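Local coordinates for putative DNA ligase-like protein Rv0938/MT0965 (Mycobacterium tuberculosis, PDB 2IRU), which probably works with Ku in non-homologous end joining of broken DNA, this chain being the manganese-dependent polymerase domain of the multifunctional repair enzyme LigD, at residues 244-258 against 271-285. Numbering follows the deposited sequence.
Sequences YSLRGRTHPTVAAPR and LSYDEVLTRIARDGD
Leu271 sits over one face of the Arg258 guanidinium, its CG 3.6 Å above the centre of the plane, while its CD1 also reaches Ala256 CB. A branched aliphatic chain can cover a planar cation without competing for its N-H groups, and Arg258 NH1 is bonded to Thr174. Bends at chi2 and chi3 (-58° and -78°) fold the arginine back over the leucine. Leu271 CD1 also lies over the rim of the Arg279 guanidinium. Arg279 NH2 donates to a lone pair of Pro257 O (3.0 Å), a water links its NE to the same carbonyl, and NH1 pairs with Glu262.

The Tyr244 ring packs against Val276 CG1, at its edge 3.8 Å from CD1, and Ile280 CD1; its hydroxyl OH reaches past them to Asp285 OD1 (2.7 Å), from above the carboxylate plane. Asp285 OD2 is held by His46. Val276 CG2 meets Val254 CB and CG1 tip to tip, two compact beta-branched side chains packing without polar atoms.

Val254 N donates to Leu271 O (3.0 Å), and Thr253 and Ser272 form an antiparallel non-hydrogen-bonded pair. The chain then turns into helix 273-283, where Tyr273 N bonds to Pro252 O (3.0 Å) and Pro252 CG abuts the ring edge 3.5 Å from CD2.

Within this primase-polymerase domain, Arg247 probably binds substrate, and Thr253 OG1 bonds to Gly176 O of the same probable site. Strand 253-257 lies between antiparallel 271-272 and 171-174, while helix 29-47 touches Tyr244, Leu246, Val254 and Ile280.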
loop_
_atom_site.group_PDB
_atom_site.type_symbol
_atom_site.label_atom_id
_atom_site.label_comp_id
_atom_site.label_asym_id
_atom_site.label_seq_id
_atom_site.Cartn_x
_atom_site.Cartn_y
_atom_site.Cartn_z
ATOM N N TYR A 244 5.832 -2.181 1.321
ATOM C CA TYR A 244 7.229 -1.672 1.340
ATOM C C TYR A 244 7.388 -0.141 1.286
ATOM O O TYR A 244 8.498 0.364 1.468
ATOM C CB TYR A 244 8.081 -2.307 0.260
ATOM C CG TYR A 244 8.158 -3.807 0.401
ATOM C CD1 TYR A 244 9.028 -4.377 1.353
ATOM C CD2 TYR A 244 7.412 -4.658 -0.432
ATOM C CE1 TYR A 244 9.132 -5.765 1.492
ATOM C CE2 TYR A 244 7.509 -6.069 -0.301
ATOM C CZ TYR A 244 8.375 -6.597 0.666
ATOM O OH TYR A 244 8.509 -7.935 0.836
ATOM N N SER A 245 6.285 0.582 1.082
ATOM C CA SER A 245 6.390 2.058 1.174
ATOM C C SER A 245 6.775 2.482 2.582
ATOM O O SER A 245 6.283 1.913 3.587
ATOM C CB SER A 245 5.049 2.734 0.831
ATOM O OG SER A 245 5.182 4.173 0.858
ATOM N N LEU A 246 7.602 3.517 2.658
ATOM C CA LEU A 246 7.833 4.229 3.920
ATOM C C LEU A 246 6.527 4.939 4.274
ATOM O O LEU A 246 5.648 5.143 3.393
ATOM C CB LEU A 246 8.939 5.294 3.737
ATOM C CG LEU A 246 10.363 4.755 3.618
ATOM C CD1 LEU A 246 11.317 5.813 3.118
ATOM C CD2 LEU A 246 10.861 4.286 4.969
ATOM N N ARG A 247 6.461 5.354 5.531
ATOM C CA ARG A 247 5.383 6.205 6.022
ATOM C C ARG A 247 5.947 7.545 6.458
ATOM O O ARG A 247 7.039 7.631 7.074
ATOM C CB ARG A 247 4.671 5.551 7.215
ATOM C CG ARG A 247 4.074 4.153 6.934
ATOM C CD ARG A 247 3.200 4.122 5.678
ATOM N NE ARG A 247 2.172 5.142 5.658
ATOM C CZ ARG A 247 0.908 4.940 6.011
ATOM N NH1 ARG A 247 0.494 3.731 6.391
ATOM N NH2 ARG A 247 0.034 5.936 5.921
ATOM N N GLY A 248 5.170 8.593 6.203
ATOM C CA GLY A 248 5.573 9.953 6.614
ATOM C C GLY A 248 5.064 10.186 8.018
ATOM O O GLY A 248 4.007 10.799 8.242
ATOM N N ARG A 249 5.770 9.591 8.954
ATOM C CA ARG A 249 5.391 9.587 10.364
ATOM C C ARG A 249 6.638 9.962 11.128
ATOM O O ARG A 249 7.723 10.127 10.543
ATOM C CB ARG A 249 4.900 8.193 10.776
ATOM C CG ARG A 249 3.501 7.858 10.257
ATOM C CD ARG A 249 2.945 6.613 10.885
ATOM N NE ARG A 249 2.671 6.733 12.326
ATOM C CZ ARG A 249 1.579 7.290 12.857
ATOM N NH1 ARG A 249 0.636 7.825 12.086
ATOM N NH2 ARG A 249 1.429 7.325 14.179
ATOM N N THR A 250 6.499 10.102 12.441
ATOM C CA THR A 250 7.660 10.494 13.254
ATOM C C THR A 250 8.885 9.599 13.050
ATOM O O THR A 250 10.031 10.107 13.066
ATOM C CB THR A 250 7.302 10.613 14.754
ATOM O OG1 THR A 250 6.903 9.334 15.276
ATOM C CG2 THR A 250 6.197 11.635 14.915
ATOM N N HIS A 251 8.650 8.279 12.928
ATOM C CA HIS A 251 9.721 7.348 12.591
ATOM C C HIS A 251 9.507 6.808 11.188
ATOM O O HIS A 251 8.373 6.672 10.755
ATOM C CB HIS A 251 9.738 6.141 13.543
ATOM C CG HIS A 251 10.206 6.488 14.921
ATOM N ND1 HIS A 251 10.559 5.532 15.849
ATOM C CD2 HIS A 251 10.405 7.680 15.518
ATOM C CE1 HIS A 251 10.939 6.127 16.968
ATOM N NE2 HIS A 251 10.859 7.433 16.787
ATOM N N PRO A 252 10.586 6.434 10.505
ATOM C CA PRO A 252 10.513 5.838 9.166
ATOM C C PRO A 252 10.041 4.392 9.186
ATOM O O PRO A 252 10.814 3.450 8.912
ATOM C CB PRO A 252 11.956 5.940 8.674
ATOM C CG PRO A 252 12.773 5.897 9.906
ATOM C CD PRO A 252 11.981 6.610 10.960
ATOM N N THR A 253 8.789 4.206 9.599
ATOM C CA THR A 253 8.200 2.877 9.565
ATOM C C THR A 253 7.758 2.542 8.136
ATOM O O THR A 253 7.707 3.423 7.245
ATOM C CB THR A 253 7.029 2.766 10.538
ATOM O OG1 THR A 253 6.192 3.894 10.315
ATOM C CG2 THR A 253 7.540 2.782 12.004
ATOM N N VAL A 254 7.364 1.283 7.924
ATOM C CA VAL A 254 7.066 0.785 6.572
ATOM C C VAL A 254 5.773 -0.044 6.550
ATOM O O VAL A 254 5.442 -0.713 7.563
ATOM C CB VAL A 254 8.262 -0.147 6.096
ATOM C CG1 VAL A 254 7.954 -0.885 4.790
ATOM C CG2 VAL A 254 9.560 0.681 5.924
ATOM N N ALA A 255 5.097 -0.025 5.389
ATOM C CA ALA A 255 4.001 -0.959 5.154
ATOM C C ALA A 255 4.642 -2.356 4.947
ATOM O O ALA A 255 5.012 -2.739 3.803
ATOM C CB ALA A 255 3.197 -0.470 3.945
ATOM N N ALA A 256 4.826 -3.098 6.044
ATOM C CA ALA A 256 5.747 -4.258 6.047
ATOM C C ALA A 256 4.989 -5.597 5.974
ATOM O O ALA A 256 4.177 -5.870 6.879
ATOM C CB ALA A 256 6.652 -4.264 7.293
ATOM N N PRO A 257 5.274 -6.435 4.943
ATOM C CA PRO A 257 4.682 -7.786 4.975
ATOM C C PRO A 257 5.133 -8.575 6.193
ATOM O O PRO A 257 6.321 -8.491 6.623
ATOM C CB PRO A 257 5.220 -8.461 3.694
ATOM C CG PRO A 257 5.516 -7.338 2.763
ATOM C CD PRO A 257 6.038 -6.211 3.705
ATOM N N ARG A 258 4.185 -9.348 6.735
ATOM C CA ARG A 258 4.432 -10.175 7.920
ATOM C C ARG A 258 3.979 -11.606 7.647
ATOM O O ARG A 258 3.225 -11.870 6.692
ATOM C CB ARG A 258 3.664 -9.639 9.148
ATOM C CG ARG A 258 3.817 -8.122 9.394
ATOM C CD ARG A 258 5.275 -7.676 9.581
ATOM N NE ARG A 258 5.806 -7.962 10.921
ATOM C CZ ARG A 258 5.690 -7.146 11.974
ATOM N NH1 ARG A 258 5.029 -5.990 11.882
ATOM N NH2 ARG A 258 6.241 -7.484 13.134
ATOM N N LEU A 271 7.241 -2.051 11.850
ATOM C CA LEU A 271 8.662 -2.230 11.570
ATOM C C LEU A 271 9.286 -1.013 10.905
ATOM O O LEU A 271 8.619 -0.305 10.154
ATOM C CB LEU A 271 8.896 -3.468 10.698
ATOM C CG LEU A 271 8.409 -4.812 11.232
ATOM C CD1 LEU A 271 8.609 -5.851 10.157
ATOM C CD2 LEU A 271 9.112 -5.222 12.534
ATOM N N SER A 272 10.566 -0.782 11.191
ATOM C CA SER A 272 11.302 0.343 10.599
ATOM C C SER A 272 11.935 -0.092 9.283
ATOM O O SER A 272 12.175 -1.299 9.062
ATOM C CB SER A 272 12.390 0.729 11.605
ATOM O OG SER A 272 12.894 2.010 11.301
ATOM N N TYR A 273 12.229 0.882 8.413
ATOM C CA TYR A 273 12.876 0.579 7.156
ATOM C C TYR A 273 14.127 -0.301 7.250
ATOM O O TYR A 273 14.327 -1.196 6.408
ATOM C CB TYR A 273 13.171 1.858 6.365
ATOM C CG TYR A 273 14.392 2.613 6.835
ATOM C CD1 TYR A 273 15.612 2.486 6.147
ATOM C CD2 TYR A 273 14.349 3.458 7.940
ATOM C CE1 TYR A 273 16.750 3.138 6.542
ATOM C CE2 TYR A 273 15.514 4.123 8.363
ATOM C CZ TYR A 273 16.707 3.982 7.628
ATOM O OH TYR A 273 17.846 4.637 8.009
ATOM N N ASP A 274 14.963 -0.056 8.255
ATOM C CA ASP A 274 16.175 -0.864 8.423
ATOM C C ASP A 274 15.857 -2.337 8.708
ATOM O O ASP A 274 16.504 -3.232 8.150
ATOM C CB ASP A 274 17.099 -0.254 9.464
ATOM C CG ASP A 274 16.427 -0.087 10.810
ATOM O OD1 ASP A 274 15.493 0.741 10.930
ATOM O OD2 ASP A 274 16.844 -0.781 11.750
ATOM N N GLU A 275 14.814 -2.571 9.498
ATOM C CA GLU A 275 14.381 -3.933 9.804
ATOM C C GLU A 275 13.831 -4.634 8.561
ATOM O O GLU A 275 14.071 -5.846 8.335
ATOM C CB GLU A 275 13.314 -3.899 10.905
ATOM C CG GLU A 275 13.754 -3.280 12.225
ATOM C CD GLU A 275 12.636 -3.325 13.242
ATOM O OE1 GLU A 275 11.718 -2.476 13.156
ATOM O OE2 GLU A 275 12.681 -4.217 14.147
ATOM N N VAL A 276 13.106 -3.872 7.741
ATOM C CA VAL A 276 12.515 -4.428 6.509
ATOM C C VAL A 276 13.625 -4.913 5.586
ATOM O O VAL A 276 13.532 -6.002 4.982
ATOM C CB VAL A 276 11.603 -3.388 5.832
ATOM C CG1 VAL A 276 11.198 -3.846 4.411
ATOM C CG2 VAL A 276 10.352 -3.148 6.744
ATOM N N LEU A 277 14.679 -4.115 5.463
ATOM C CA LEU A 277 15.827 -4.515 4.633
ATOM C C LEU A 277 16.453 -5.842 5.110
ATOM O O LEU A 277 16.761 -6.736 4.305
ATOM C CB LEU A 277 16.836 -3.379 4.634
ATOM C CG LEU A 277 16.420 -2.168 3.768
ATOM C CD1 LEU A 277 17.484 -1.039 3.964
ATOM C CD2 LEU A 277 16.274 -2.474 2.239
ATOM N N THR A 278 16.652 -5.949 6.425
ATOM C CA THR A 278 17.234 -7.165 7.034
ATOM C C THR A 278 16.338 -8.385 6.742
ATOM O O THR A 278 16.819 -9.472 6.391
ATOM C CB THR A 278 17.431 -6.942 8.524
ATOM O OG1 THR A 278 18.390 -5.881 8.676
ATOM C CG2 THR A 278 17.974 -8.199 9.236
ATOM N N ARG A 279 15.040 -8.167 6.852
ATOM C CA ARG A 279 14.048 -9.227 6.612
ATOM C C ARG A 279 14.081 -9.705 5.147
ATOM O O ARG A 279 14.036 -10.920 4.882
ATOM C CB ARG A 279 12.664 -8.737 7.001
ATOM C CG ARG A 279 12.509 -8.633 8.553
ATOM C CD ARG A 279 11.349 -7.747 8.958
ATOM N NE ARG A 279 10.081 -8.321 8.496
ATOM C CZ ARG A 279 9.430 -9.314 9.102
ATOM N NH1 ARG A 279 9.882 -9.870 10.246
ATOM N NH2 ARG A 279 8.297 -9.754 8.550
ATOM N N ILE A 280 14.171 -8.752 4.216
ATOM C CA ILE A 280 14.237 -9.106 2.794
ATOM C C ILE A 280 15.453 -9.994 2.495
ATOM O O ILE A 280 15.332 -11.006 1.779
ATOM C CB ILE A 280 14.218 -7.881 1.865
ATOM C CG1 ILE A 280 12.879 -7.131 2.004
ATOM C CG2 ILE A 280 14.587 -8.313 0.423
ATOM C CD1 ILE A 280 12.914 -5.675 1.447
ATOM N N ALA A 281 16.600 -9.628 3.064
ATOM C CA ALA A 281 17.836 -10.392 2.883
ATOM C C ALA A 281 17.712 -11.827 3.393
ATOM O O ALA A 281 18.282 -12.749 2.808
ATOM C CB ALA A 281 19.006 -9.688 3.551
ATOM N N ARG A 282 16.950 -12.005 4.472
ATOM C CA ARG A 282 16.825 -13.298 5.140
ATOM C C ARG A 282 15.749 -14.183 4.519
ATOM O O ARG A 282 15.969 -15.387 4.273
ATOM C CB ARG A 282 16.527 -13.067 6.617
ATOM C CG ARG A 282 16.533 -14.344 7.458
ATOM C CD ARG A 282 16.224 -14.036 8.921
ATOM N NE ARG A 282 14.836 -13.612 9.099
ATOM C CZ ARG A 282 14.463 -12.480 9.697
ATOM N NH1 ARG A 282 15.382 -11.659 10.204
ATOM N NH2 ARG A 282 13.169 -12.177 9.798
ATOM N N ASP A 283 14.589 -13.590 4.255
ATOM C CA ASP A 283 13.404 -14.357 3.873
ATOM C C ASP A 283 12.877 -14.076 2.459
ATOM O O ASP A 283 11.921 -14.748 2.007
ATOM C CB ASP A 283 12.272 -14.102 4.886
ATOM C CG ASP A 283 12.676 -14.411 6.323
ATOM O OD1 ASP A 283 13.279 -15.475 6.563
ATOM O OD2 ASP A 283 12.374 -13.587 7.213
ATOM N N GLY A 284 13.464 -13.092 1.786
ATOM C CA GLY A 284 12.923 -12.603 0.516
ATOM C C GLY A 284 11.556 -11.957 0.713
ATOM O O GLY A 284 11.271 -11.421 1.801
ATOM N N ASP A 285 10.720 -11.987 -0.335
ATOM C CA ASP A 285 9.432 -11.295 -0.324
ATOM C C ASP A 285 8.316 -12.232 0.191
ATOM O O ASP A 285 7.984 -13.239 -0.453
ATOM C CB ASP A 285 9.132 -10.769 -1.738
ATOM C CG ASP A 285 7.792 -10.037 -1.854
ATOM O OD1 ASP A 285 7.228 -9.576 -0.839
ATOM O OD2 ASP A 285 7.332 -9.872 -3.008
HETATM O O HOH W 1 4.990 -2.187 9.864
HETATM O O HOH W 2 8.657 -7.073 6.366
#